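Local coordinates for protein apical membrane antigen 1 (Babesia divergens, PDB 4APM) that probably takes part in the moving junction by which the parasite invades its host cell, and binds calcium, at residues A[151-154]-A[155-158]; A[238-241]-A[242-245]; A[318-321]-A[322-325]; A[366-369]-A[370-374]. All coordinates share one frame; numbering follows the deposited sequence.

Contact 1 of 4, residues A[151-154]-A[155-158]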
ATOM      1  N   VAL A 151       4.712 -13.644   6.718  1.00 25.47           N
ATOM      2  CA  VAL A 151       4.816 -13.225   5.327  1.00 21.23           C
ATOM      3  C   VAL A 151       4.150 -14.330   4.563  1.00 21.32           C
ATOM      4  O   VAL A 151       4.461 -15.495   4.786  1.00 22.46           O
ATOM      5  CB  VAL A 151       6.283 -13.140   4.883  1.00 23.85           C
ATOM      6  CG1 VAL A 151       6.363 -12.778   3.395  1.00 21.65           C
ATOM      7  CG2 VAL A 151       7.057 -12.126   5.746  1.00 20.77           C
ATOM      8  N   TYR A 152       3.126 -14.015   3.784  1.00 20.76           N
ATOM      9  CA  TYR A 152       2.494 -15.057   3.004  1.00 23.20           C
ATOM     10  C   TYR A 152       3.020 -14.953   1.567  1.00 24.43           C
ATOM     11  O   TYR A 152       2.952 -13.885   0.962  1.00 26.39           O
ATOM     12  CB  TYR A 152       0.960 -14.943   3.022  1.00 23.86           C
ATOM     13  CG  TYR A 152       0.295 -15.963   2.099  1.00 27.07           C
ATOM     14  CD1 TYR A 152       0.301 -17.322   2.407  1.00 26.93           C
ATOM     15  CD2 TYR A 152      -0.245 -15.582   0.890  1.00 27.34           C
ATOM     16  CE1 TYR A 152      -0.292 -18.254   1.589  1.00 24.71           C
ATOM     17  CE2 TYR A 152      -0.861 -16.504   0.071  1.00 29.76           C
ATOM     18  CZ  TYR A 152      -0.878 -17.840   0.427  1.00 30.00           C
ATOM     19  OH  TYR A 152      -1.443 -18.765  -0.430  1.00 27.71           O
ATOM     20  N   ASP A 153       3.546 -16.058   1.042  1.00 27.25           N
ATOM     21  CA  ASP A 153       3.969 -16.183  -0.378  1.00 28.47           C
ATOM     22  C   ASP A 153       2.837 -16.733  -1.271  1.00 30.37           C
ATOM     23  O   ASP A 153       2.588 -17.928  -1.294  1.00 35.39           O
ATOM     24  CB  ASP A 153       5.172 -17.122  -0.451  1.00 28.93           C
ATOM     25  CG  ASP A 153       5.779 -17.224  -1.857  1.00 34.64           C
ATOM     26  OD1 ASP A 153       5.083 -16.922  -2.867  1.00 31.13           O
ATOM     27  OD2 ASP A 153       6.960 -17.641  -1.932  1.00 30.74           O
ATOM     28  N   ALA A 154       2.183 -15.870  -2.033  1.00 29.51           N
ATOM     29  CA  ALA A 154       1.043 -16.286  -2.832  1.00 32.10           C
ATOM     30  C   ALA A 154       1.445 -17.134  -4.058  1.00 35.13           C
ATOM     31  O   ALA A 154       0.617 -17.843  -4.633  1.00 31.46           O
ATOM     32  CB  ALA A 154       0.229 -15.068  -3.258  1.00 32.03           C
ATOM     33  N   LYS A 155       2.714 -17.057  -4.447  1.00 33.65           N
ATOM     34  CA  LYS A 155       3.204 -17.813  -5.596  1.00 36.01           C
ATOM     35  C   LYS A 155       3.455 -19.254  -5.168  1.00 34.36           C
ATOM     36  O   LYS A 155       2.996 -20.186  -5.817  1.00 38.16           O
ATOM     37  CB  LYS A 155       4.497 -17.178  -6.138  1.00 37.86           C
ATOM     38  CG  LYS A 155       4.843 -17.488  -7.593  1.00 46.90           C
ATOM     39  CD  LYS A 155       6.211 -16.917  -7.959  1.00 44.60           C
ATOM     40  CE  LYS A 155       6.643 -17.331  -9.365  1.00 59.59           C
ATOM     41  NZ  LYS A 155       8.130 -17.520  -9.493  1.00 49.88           N
ATOM     42  N   GLU A 156       4.168 -19.436  -4.063  1.00 31.47           N
ATOM     43  CA  GLU A 156       4.428 -20.768  -3.547  1.00 31.71           C
ATOM     44  C   GLU A 156       3.270 -21.262  -2.642  1.00 34.96           C
ATOM     45  O   GLU A 156       3.286 -22.395  -2.188  1.00 29.46           O
ATOM     46  CB  GLU A 156       5.750 -20.798  -2.763  1.00 33.26           C
ATOM     47  CG  GLU A 156       7.003 -20.476  -3.559  1.00 36.99           C
ATOM     48  CD  GLU A 156       7.137 -21.332  -4.810  1.00 45.70           C
ATOM     49  OE1 GLU A 156       7.015 -22.586  -4.714  1.00 41.51           O
ATOM     50  OE2 GLU A 156       7.327 -20.739  -5.900  1.00 43.91           O
ATOM     51  N   GLU A 157       2.294 -20.387  -2.381  1.00 34.45           N
ATOM     52  CA  GLU A 157       1.227 -20.623  -1.391  1.00 33.17           C
ATOM     53  C   GLU A 157       1.727 -21.172  -0.064  1.00 31.28           C
ATOM     54  O   GLU A 157       1.280 -22.216   0.392  1.00 29.62           O
ATOM     55  CB  GLU A 157       0.135 -21.506  -1.972  1.00 34.73           C
ATOM     56  CG  GLU A 157      -0.625 -20.857  -3.120  1.00 33.36           C
ATOM     57  CD  GLU A 157      -1.646 -21.786  -3.754  1.00 38.86           C
ATOM     58  OE1 GLU A 157      -1.620 -22.998  -3.472  1.00 47.55           O
ATOM     59  OE2 GLU A 157      -2.481 -21.309  -4.543  1.00 41.82           O
ATOM     60  N   MET A 158       2.652 -20.443   0.552  1.00 28.93           N
ATOM     61  CA  MET A 158       3.288 -20.859   1.771  1.00 28.20           C
ATOM     62  C   MET A 158       3.236 -19.705   2.753  1.00 32.41           C
ATOM     63  O   MET A 158       3.418 -18.540   2.371  1.00 29.72           O
ATOM     64  CB  MET A 158       4.745 -21.244   1.512  1.00 31.78           C
ATOM     65  CG  MET A 158       4.934 -22.516   0.674  1.00 34.83           C
ATOM     66  SD  MET A 158       4.426 -24.043   1.519  1.00 39.03           S
ATOM     67  CE  MET A 158       5.608 -24.146   2.858  1.00 38.45           C
TER
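D153 and M158 pair across a tight beta hairpin that joins strand 150-153 to strand 158-161, inner neighbours in an antiparallel five-stranded sheet. The two residues form an antiparallel hydrogen-bonded pair. D153 N donates to M158 O over 2.8 Å, and the return bond from M158 N to D153 O is longer at 3.1 Å. Inside the turn the carboxylate of D153 takes over. Its chi1 of -175° sets CG trans to the backbone N and carries OD1 over the start of the bend, where it accepts two backbone amides. K155 N, 2.9 Å from OD1, arrives nearly along the C-O direction; E156 N, also 2.9 Å from OD1, comes from well above the carboxylate plane, yet its N-H points almost straight at the oxygen (170°). One oxygen thus pins two consecutive peptides. E157 and M158 together face D153, which makes this a G1 beta bulge, and E157 takes the left-handed conformation usual at this bulge position (phi 46°), although it is not a glycine. D153 OD2 meanwhile rests 3.3 Å from E156 CG, the two acidic side chains running alongside each other with their carboxylates steeply inclined. On the neighbouring strand position, the ring of Y152 lies obliquely against the returning backbone: CD1 is 3.3 Å from M158 O, and the hydroxyl reaches past to the CA and CG of E157, whose side chain runs beside the tyrosine in the same direction. Helix 125-134 packs on this ring through D125, V126 and C129, while H201 lies against D153 and K155.

Contact 2 of 4, residues A[238-241]-A[242-245]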
ATOM      1  N   ILE A 238      -4.242  16.333  -5.484  1.00 32.22           N
ATOM      2  CA  ILE A 238      -3.451  16.654  -4.294  1.00 31.51           C
ATOM      3  C   ILE A 238      -2.008  16.992  -4.685  1.00 32.16           C
ATOM      4  O   ILE A 238      -1.384  16.269  -5.479  1.00 33.09           O
ATOM      5  CB  ILE A 238      -3.467  15.479  -3.279  1.00 30.14           C
ATOM      6  CG1 ILE A 238      -4.788  15.428  -2.557  1.00 27.52           C
ATOM      7  CG2 ILE A 238      -2.349  15.612  -2.254  1.00 27.29           C
ATOM      8  CD1 ILE A 238      -5.081  14.075  -1.954  1.00 29.46           C
ATOM      9  N   GLU A 239      -1.467  18.057  -4.096  1.00 29.21           N
ATOM     10  CA  GLU A 239      -0.102  18.511  -4.402  1.00 31.58           C
ATOM     11  C   GLU A 239       0.943  17.502  -3.925  1.00 32.21           C
ATOM     12  O   GLU A 239       0.745  16.795  -2.931  1.00 32.56           O
ATOM     13  CB  GLU A 239       0.174  19.873  -3.757  1.00 32.47           C
ATOM     14  CG  GLU A 239       0.057  19.841  -2.245  0.60 35.24           C
ATOM     15  CD  GLU A 239       0.606  21.086  -1.576  0.60 43.18           C
ATOM     16  OE1 GLU A 239       1.108  21.993  -2.288  0.60 43.78           O
ATOM     17  OE2 GLU A 239       0.557  21.137  -0.328  0.60 45.83           O
ATOM     18  N   SER A 240       2.051  17.438  -4.641  1.00 31.49           N
ATOM     19  CA  SER A 240       3.088  16.478  -4.332  1.00 31.80           C
ATOM     20  C   SER A 240       3.772  16.885  -3.044  1.00 35.98           C
ATOM     21  O   SER A 240       3.992  18.076  -2.812  1.00 36.79           O
ATOM     22  CB  SER A 240       4.101  16.448  -5.464  1.00 31.21           C
ATOM     23  OG  SER A 240       3.432  16.405  -6.700  1.00 34.72           O
ATOM     24  N   ALA A 241       4.101  15.907  -2.202  1.00 32.52           N
ATOM     25  CA  ALA A 241       5.088  16.121  -1.149  1.00 33.17           C
ATOM     26  C   ALA A 241       6.467  16.208  -1.795  1.00 32.04           C
ATOM     27  O   ALA A 241       7.286  17.050  -1.437  1.00 32.29           O
ATOM     28  CB  ALA A 241       5.046  14.985  -0.113  1.00 30.56           C
ATOM     29  N   PHE A 242       6.735  15.316  -2.741  1.00 32.36           N
ATOM     30  CA  PHE A 242       7.903  15.472  -3.607  1.00 33.07           C
ATOM     31  C   PHE A 242       7.642  14.676  -4.853  1.00 32.59           C
ATOM     32  O   PHE A 242       6.702  13.885  -4.889  1.00 31.37           O
ATOM     33  CB  PHE A 242       9.208  15.035  -2.910  1.00 27.79           C
ATOM     34  CG  PHE A 242       9.338  13.543  -2.725  1.00 36.24           C
ATOM     35  CD1 PHE A 242       9.929  12.752  -3.714  1.00 32.64           C
ATOM     36  CD2 PHE A 242       8.873  12.927  -1.562  1.00 32.21           C
ATOM     37  CE1 PHE A 242      10.035  11.381  -3.553  1.00 33.76           C
ATOM     38  CE2 PHE A 242       8.980  11.555  -1.395  1.00 33.25           C
ATOM     39  CZ  PHE A 242       9.558  10.777  -2.395  1.00 36.30           C
ATOM     40  N   GLU A 243       8.391  14.971  -5.912  1.00 33.58           N
ATOM     41  CA  GLU A 243       8.199  14.302  -7.191  1.00 35.01           C
ATOM     42  C   GLU A 243       9.522  13.855  -7.746  1.00 36.04           C
ATOM     43  O   GLU A 243      10.541  14.521  -7.524  1.00 33.07           O
ATOM     44  CB  GLU A 243       7.604  15.238  -8.212  1.00 38.39           C
ATOM     45  CG  GLU A 243       6.656  16.270  -7.674  1.00 43.48           C
ATOM     46  CD  GLU A 243       5.948  16.960  -8.790  1.00 39.33           C
ATOM     47  OE1 GLU A 243       6.608  17.233  -9.818  1.00 37.19           O
ATOM     48  OE2 GLU A 243       4.723  17.127  -8.677  1.00 45.55           O
ATOM     49  N   GLU A 244       9.481  12.762  -8.515  1.00 33.13           N
ATOM     50  CA  GLU A 244      10.631  12.274  -9.286  1.00 34.84           C
ATOM     51  C   GLU A 244      10.184  11.435 -10.456  1.00 34.56           C
ATOM     52  O   GLU A 244       9.146  10.744 -10.386  1.00 34.21           O
ATOM     53  CB  GLU A 244      11.577  11.465  -8.424  1.00 34.78           C
ATOM     54  CG  GLU A 244      12.780  12.275  -7.968  1.00 51.96           C
ATOM     55  CD  GLU A 244      13.142  11.946  -6.545  1.00 55.48           C
ATOM     56  OE1 GLU A 244      12.976  10.772  -6.201  1.00 54.77           O
ATOM     57  OE2 GLU A 244      13.540  12.853  -5.768  1.00 64.26           O
ATOM     58  N   PHE A 245      10.937  11.531 -11.548  1.00 29.36           N
ATOM     59  CA  PHE A 245      10.719  10.664 -12.699  1.00 27.60           C
ATOM     60  C   PHE A 245      11.221   9.293 -12.352  1.00 29.60           C
ATOM     61  O   PHE A 245      12.313   9.174 -11.787  1.00 28.14           O
ATOM     62  CB  PHE A 245      11.447  11.228 -13.930  1.00 28.63           C
ATOM     63  CG  PHE A 245      10.767  12.441 -14.512  1.00 28.37           C
ATOM     64  CD1 PHE A 245       9.658  12.302 -15.335  1.00 29.00           C
ATOM     65  CD2 PHE A 245      11.195  13.728 -14.175  1.00 30.70           C
ATOM     66  CE1 PHE A 245       9.007  13.426 -15.843  1.00 33.76           C
ATOM     67  CE2 PHE A 245      10.554  14.856 -14.675  1.00 29.41           C
ATOM     68  CZ  PHE A 245       9.458  14.710 -15.513  1.00 30.63           C
TER
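S240 and E243 carry the polar part of this local contact, a side-chain bridge over the bend that leads into strand 242-245. The serine hydroxyl donates to the glutamate carboxylate, with OG modelled 2.5 Å from E243 OE2; so short a length is doubtful, and nothing about the strength of the bond should be read from it. S240 places OG beside its own backbone N, trans to the carbonyl carbon (chi1 -46°). E243 CG likewise lies beside its own backbone N, and the extended chain beyond it carries OE2 to the serine. The guanidinium of R327, on strand 325-329, also bonds to S240 OG and to I238 O, so the hydroxyl has a second polar partner.

Nonpolar contacts accompany the bond. The methylene of S240 lies against that of E243, CB to CG 3.4 Å, so the two side chains touch along their aliphatic parts as well as at the oxygens. F242 turns its side chain the other way, as befits the neighbouring position on strand 242-245: its ring stands obliquely to the A241 carbonyl carbon and packs on V328, M314 and L255.

In the backbone, A241 and F242 both face V328, a classic beta bulge where the chain enters the edge strand. R327, which bonds the serine hydroxyl and touches E243, may favour the ionised carboxylate and polarise the hydroxyl that donates to it.

Contact 3 of 4, residues A[318-321]-A[322-325]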
ATOM      1  N   ASN A 318       0.920   9.088  -7.200  1.00 26.56           N
ATOM      2  CA  ASN A 318       0.366   9.099  -8.549  1.00 24.82           C
ATOM      3  C   ASN A 318       1.461   8.843  -9.523  1.00 26.29           C
ATOM      4  O   ASN A 318       2.437   9.579  -9.573  1.00 26.03           O
ATOM      5  CB  ASN A 318      -0.202  10.464  -8.864  1.00 26.86           C
ATOM      6  CG  ASN A 318      -1.169  10.928  -7.819  1.00 27.43           C
ATOM      7  OD1 ASN A 318      -0.777  11.617  -6.881  1.00 36.24           O
ATOM      8  ND2 ASN A 318      -2.416  10.484  -7.918  1.00 26.46           N
ATOM      9  N   TYR A 319       1.316   7.775 -10.284  1.00 27.51           N
ATOM     10  CA  TYR A 319       2.279   7.448 -11.290  1.00 25.97           C
ATOM     11  C   TYR A 319       1.670   7.694 -12.657  1.00 26.94           C
ATOM     12  O   TYR A 319       0.691   7.054 -13.030  1.00 28.24           O
ATOM     13  CB  TYR A 319       2.713   6.001 -11.173  1.00 26.36           C
ATOM     14  CG  TYR A 319       3.621   5.617 -12.291  1.00 29.38           C
ATOM     15  CD1 TYR A 319       4.844   6.268 -12.471  1.00 31.41           C
ATOM     16  CD2 TYR A 319       3.201   4.712 -13.262  1.00 27.82           C
ATOM     17  CE1 TYR A 319       5.689   5.921 -13.521  1.00 33.98           C
ATOM     18  CE2 TYR A 319       4.016   4.375 -14.316  1.00 31.65           C
ATOM     19  CZ  TYR A 319       5.247   4.985 -14.447  1.00 33.72           C
ATOM     20  OH  TYR A 319       6.020   4.665 -15.519  1.00 37.50           O
ATOM     21  N   ASP A 320       2.252   8.627 -13.397  1.00 28.39           N
ATOM     22  CA  ASP A 320       1.791   8.927 -14.743  1.00 29.96           C
ATOM     23  C   ASP A 320       2.561   8.053 -15.716  1.00 31.69           C
ATOM     24  O   ASP A 320       3.749   8.270 -15.938  1.00 32.59           O
ATOM     25  CB  ASP A 320       2.033  10.396 -15.080  1.00 30.31           C
ATOM     26  CG  ASP A 320       1.402  10.796 -16.407  1.00 37.83           C
ATOM     27  OD1 ASP A 320       1.476   9.998 -17.383  1.00 39.25           O
ATOM     28  OD2 ASP A 320       0.811  11.887 -16.467  1.00 40.37           O
ATOM     29  N   SER A 321       1.911   7.035 -16.264  1.00 30.47           N
ATOM     30  CA  SER A 321       2.628   6.108 -17.137  1.00 36.47           C
ATOM     31  C   SER A 321       3.016   6.702 -18.493  1.00 34.20           C
ATOM     32  O   SER A 321       3.853   6.146 -19.165  1.00 35.84           O
ATOM     33  CB  SER A 321       1.847   4.799 -17.326  1.00 37.69           C
ATOM     34  OG  SER A 321       0.571   5.077 -17.870  1.00 39.40           O
ATOM     35  N   ASN A 322       2.446   7.852 -18.864  1.00 38.73           N
ATOM     36  CA  ASN A 322       2.856   8.561 -20.095  1.00 35.08           C
ATOM     37  C   ASN A 322       4.126   9.380 -19.950  1.00 38.06           C
ATOM     38  O   ASN A 322       4.867   9.534 -20.911  1.00 40.14           O
ATOM     39  CB  ASN A 322       1.737   9.472 -20.626  1.00 35.92           C
ATOM     40  CG  ASN A 322       0.407   8.747 -20.761  1.00 45.68           C
ATOM     41  OD1 ASN A 322      -0.625   9.225 -20.285  1.00 44.68           O
ATOM     42  ND2 ASN A 322       0.432   7.571 -21.384  1.00 47.41           N
ATOM     43  N   THR A 323       4.359   9.936 -18.762  1.00 37.80           N
ATOM     44  CA  THR A 323       5.528  10.779 -18.522  1.00 35.64           C
ATOM     45  C   THR A 323       6.581  10.096 -17.629  1.00 37.51           C
ATOM     46  O   THR A 323       7.779  10.461 -17.640  1.00 36.14           O
ATOM     47  CB  THR A 323       5.129  12.131 -17.879  1.00 38.92           C
ATOM     48  OG1 THR A 323       4.408  11.905 -16.658  1.00 37.53           O
ATOM     49  CG2 THR A 323       4.255  12.948 -18.821  1.00 33.42           C
ATOM     50  N   GLY A 324       6.132   9.147 -16.822  1.00 31.72           N
ATOM     51  CA  GLY A 324       6.978   8.563 -15.797  1.00 29.96           C
ATOM     52  C   GLY A 324       7.094   9.414 -14.542  1.00 33.80           C
ATOM     53  O   GLY A 324       7.864   9.093 -13.627  1.00 35.50           O
ATOM     54  N   LEU A 325       6.326  10.492 -14.452  1.00 33.40           N
ATOM     55  CA  LEU A 325       6.434  11.294 -13.254  1.00 30.47           C
ATOM     56  C   LEU A 325       5.707  10.624 -12.078  1.00 29.74           C
ATOM     57  O   LEU A 325       4.509  10.346 -12.142  1.00 26.75           O
ATOM     58  CB  LEU A 325       5.985  12.726 -13.478  1.00 27.38           C
ATOM     59  CG  LEU A 325       6.208  13.702 -12.312  1.00 26.27           C
ATOM     60  CD1 LEU A 325       7.686  13.997 -12.078  1.00 29.13           C
ATOM     61  CD2 LEU A 325       5.481  14.995 -12.593  1.00 24.21           C
TER
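N322 enters the hairpin loop between strands 316-320 and 325-329 held through its backbone by the side chain of D320. N322 N lies 2.8 Å from D320 OD1 and meets it nearly end-on to the carboxylate C-O bond. The aspartate can reach over the turn because its CG stands trans to the backbone N (chi1 -172°).

T323 follows with a second amide on the same oxygen: T323 N is 3.2 Å from D320 OD1 and approaches from above the carboxylate plane. A further bond from this amide to D320 O is weak. The threonine side chain crosses that of the aspartate at a slant, OG1 resting 3.2 Å from D320 CG. The same OG1 accepts the amide of L325, N to OG1 3.2 Å, and so closes an ST turn.

G324 N donates to D320 O (2.7 Å), which gives this carbonyl one firm and one weak amide. The positive phi of 80° at G324 is one at which a side chain would press on the preceding carbonyl, so glycine suits the position. G324 CA also touches the Y319 ring obliquely, 3.7 Å from CE1.

L325 returns the chain to strand geometry. Its carbonyl O accepts D320 N over 3.1 Å in a nearly straight bond (174°), while its own amide is taken by T323 OG1.

The two strands so linked are central neighbours in an antiparallel four-stranded sheet. On one flank S321 OG bonds to G341 O and Y319 meets M345 of strand 342-346; on the other, G324 is joined to T246, just beyond edge strand 242-245, by a backbone hydrogen bond.

Contact 4 of 4, residues A[366-369]-A[370-374]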
ATOM      1  N   ASN A 366     -16.666  16.241 -11.257  1.00 44.09           N
ATOM      2  CA  ASN A 366     -15.689  17.018 -12.016  1.00 45.34           C
ATOM      3  C   ASN A 366     -14.296  17.075 -11.317  1.00 42.36           C
ATOM      4  O   ASN A 366     -14.207  17.373 -10.122  1.00 36.70           O
ATOM      5  CB  ASN A 366     -16.233  18.436 -12.270  1.00 46.88           C
ATOM      6  CG  ASN A 366     -15.234  19.323 -12.997  1.00 45.68           C
ATOM      7  OD1 ASN A 366     -14.977  19.134 -14.187  1.00 42.26           O
ATOM      8  ND2 ASN A 366     -14.608  20.241 -12.261  1.00 44.40           N
ATOM      9  N   GLY A 367     -13.227  16.791 -12.062  1.00 38.89           N
ATOM     10  CA  GLY A 367     -11.885  16.777 -11.473  1.00 39.44           C
ATOM     11  C   GLY A 367     -10.909  17.767 -12.089  1.00 43.77           C
ATOM     12  O   GLY A 367     -10.938  18.001 -13.305  1.00 46.82           O
ATOM     13  N   TYR A 368     -10.043  18.351 -11.257  1.00 40.81           N
ATOM     14  CA  TYR A 368      -8.845  19.035 -11.757  1.00 41.10           C
ATOM     15  C   TYR A 368      -7.649  18.111 -11.723  1.00 42.37           C
ATOM     16  O   TYR A 368      -7.321  17.580 -10.668  1.00 41.26           O
ATOM     17  CB  TYR A 368      -8.557  20.295 -10.945  1.00 43.40           C
ATOM     18  CG  TYR A 368      -9.632  21.327 -11.098  1.00 47.18           C
ATOM     19  CD1 TYR A 368     -10.892  21.131 -10.531  1.00 47.91           C
ATOM     20  CD2 TYR A 368      -9.438  22.448 -11.907  1.00 49.86           C
ATOM     21  CE1 TYR A 368     -11.913  22.048 -10.716  1.00 51.31           C
ATOM     22  CE2 TYR A 368     -10.443  23.383 -12.082  1.00 53.65           C
ATOM     23  CZ  TYR A 368     -11.682  23.176 -11.483  1.00 56.73           C
ATOM     24  OH  TYR A 368     -12.697  24.089 -11.668  1.00 57.46           O
ATOM     25  N   ILE A 369      -7.020  17.890 -12.881  1.00 40.17           N
ATOM     26  CA  ILE A 369      -5.840  17.025 -12.954  1.00 40.96           C
ATOM     27  C   ILE A 369      -4.583  17.605 -12.269  1.00 46.41           C
ATOM     28  O   ILE A 369      -3.766  16.854 -11.730  1.00 44.14           O
ATOM     29  CB  ILE A 369      -5.495  16.597 -14.401  1.00 44.15           C
ATOM     30  CG1 ILE A 369      -5.135  17.801 -15.269  1.00 43.80           C
ATOM     31  CG2 ILE A 369      -6.613  15.761 -15.013  1.00 40.26           C
ATOM     32  CD1 ILE A 369      -4.475  17.426 -16.578  1.00 45.23           C
ATOM     33  N   GLU A 370      -4.417  18.928 -12.322  1.00 45.88           N
ATOM     34  CA  GLU A 370      -3.234  19.586 -11.754  1.00 47.06           C
ATOM     35  C   GLU A 370      -3.531  20.069 -10.346  1.00 45.95           C
ATOM     36  O   GLU A 370      -4.582  20.650 -10.093  1.00 41.43           O
ATOM     37  CB  GLU A 370      -2.792  20.789 -12.605  1.00 52.93           C
ATOM     38  CG  GLU A 370      -1.904  20.468 -13.796  1.00 52.31           C
ATOM     39  CD  GLU A 370      -0.511  20.022 -13.391  1.00 66.68           C
ATOM     40  OE1 GLU A 370       0.174  20.770 -12.654  1.00 67.28           O
ATOM     41  OE2 GLU A 370      -0.097  18.920 -13.817  1.00 74.23           O
ATOM     42  N   PRO A 371      -2.578  19.863  -9.428  1.00 47.98           N
ATOM     43  CA  PRO A 371      -2.615  20.445  -8.091  1.00 49.76           C
ATOM     44  C   PRO A 371      -2.752  21.963  -8.099  1.00 55.20           C
ATOM     45  O   PRO A 371      -2.615  22.601  -9.136  1.00 62.90           O
ATOM     46  CB  PRO A 371      -1.251  20.066  -7.521  1.00 49.50           C
ATOM     47  CG  PRO A 371      -0.896  18.799  -8.219  1.00 47.77           C
ATOM     48  CD  PRO A 371      -1.415  18.979  -9.613  1.00 45.63           C
ATOM     49  N   ARG A 372      -2.956  22.546  -6.931  1.00 61.25           N
ATOM     50  CA  ARG A 372      -2.747  23.980  -6.772  1.00 59.63           C
ATOM     51  C   ARG A 372      -1.871  24.270  -5.540  1.00 54.92           C
ATOM     52  O   ARG A 372      -2.382  24.651  -4.480  1.00 57.50           O
ATOM     53  CB  ARG A 372      -4.094  24.708  -6.682  1.00 60.36           C
ATOM     54  CG  ARG A 372      -5.265  23.924  -7.247  1.00 65.51           C
ATOM     55  CD  ARG A 372      -6.164  24.820  -8.081  1.00 76.47           C
ATOM     56  NE  ARG A 372      -7.574  24.591  -7.798  1.00 79.15           N
ATOM     57  CZ  ARG A 372      -8.568  25.220  -8.413  1.00 83.66           C
ATOM     58  NH1 ARG A 372      -8.302  26.125  -9.344  1.00 87.42           N
ATOM     59  NH2 ARG A 372      -9.829  24.953  -8.093  1.00 83.07           N
ATOM     60  N   PRO A 373      -0.550  24.045  -5.660  0.60 52.94           N
ATOM     61  CA  PRO A 373       0.316  24.282  -4.506  0.60 52.63           C
ATOM     62  C   PRO A 373       0.532  25.774  -4.262  0.60 49.77           C
ATOM     63  O   PRO A 373       0.333  26.586  -5.169  0.60 47.11           O
ATOM     64  CB  PRO A 373       1.639  23.603  -4.904  0.60 51.28           C
ATOM     65  CG  PRO A 373       1.589  23.437  -6.396  0.60 50.86           C
ATOM     66  CD  PRO A 373       0.221  23.824  -6.897  0.60 51.73           C
ATOM     67  N   ARG A 374       0.891  26.130  -3.032  0.60 50.70           N
ATOM     68  CA  ARG A 374       1.463  27.445  -2.743  0.60 53.87           C
ATOM     69  C   ARG A 374       2.493  27.822  -3.818  0.60 52.12           C
ATOM     70  O   ARG A 374       3.370  27.022  -4.147  0.60 52.01           O
ATOM     71  CB  ARG A 374       2.122  27.444  -1.352  0.60 53.67           C
ATOM     72  CG  ARG A 374       1.153  27.212  -0.200  0.60 53.97           C
ATOM     73  CD  ARG A 374       1.752  26.310   0.875  0.60 54.41           C
ATOM     74  NE  ARG A 374       0.861  26.187   2.027  0.60 52.30           N
ATOM     75  CZ  ARG A 374       0.719  27.117   2.970  0.60 52.44           C
ATOM     76  NH1 ARG A 374       1.430  28.234   2.918  0.60 49.53           N
ATOM     77  NH2 ARG A 374      -0.133  26.929   3.972  0.60 48.80           N
TER
HETATM   78  O   HOH W   1     -13.016  25.268  -8.412  1.00 74.45           O
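The ring of Y368 has the guanidinium of R372 lying over one face, the two planes inclined by 21° and their centres 4.7 Å apart. R372 NH2 sits above the middle of the ring, and R372 CZ is 4.6 Å from the ring centroid, only 16° off its normal, so the stack is also a cation-pi interaction. A water lies in the guanidinium plane at its edge; it accepts a weak bond from R372 NH2 and makes another weak one with Y368 OH, linking the rims of the two groups.

The arginine reaches back to the tyrosine from four residues further on. R372 NH1 forms a salt bridge with E385, whose side chain also touches Y368, and this second partner should help to fix the guanidinium's rotation.

Between them the chain bends at I369, which packs on I337 of strand 335-339 and T388 of strand 387-389. Strand 234-237 adds V236 against both Y368 and R372. The arrangement is an arginine-tyrosine stack at the surface, where strand 367-368 of the mixed sheet gives way to a proline-containing loop.

From the N terminus of this domain I/II/III fragment, whose family belongs to the PAN clan, contact 1 closes the hairpin between strands 150-153 and 158-161 in the five-stranded sheet, its centre about 30 Å or more from those of the other three. Contact 2 forms the bend from strand 234-237 of the mixed sheet into edge strand 242-245 of the four-stranded sheet. Contact 3 turns the hairpin within that four-stranded sheet, and the F245 ring packs on T323 and L325. Contact 4 comes last, where the chain leaves strand 367-368; P371 and P373 rest against E239 of contact 2. None nests or crosses: all are local and in series, and contact 2 touches both 3 and 4.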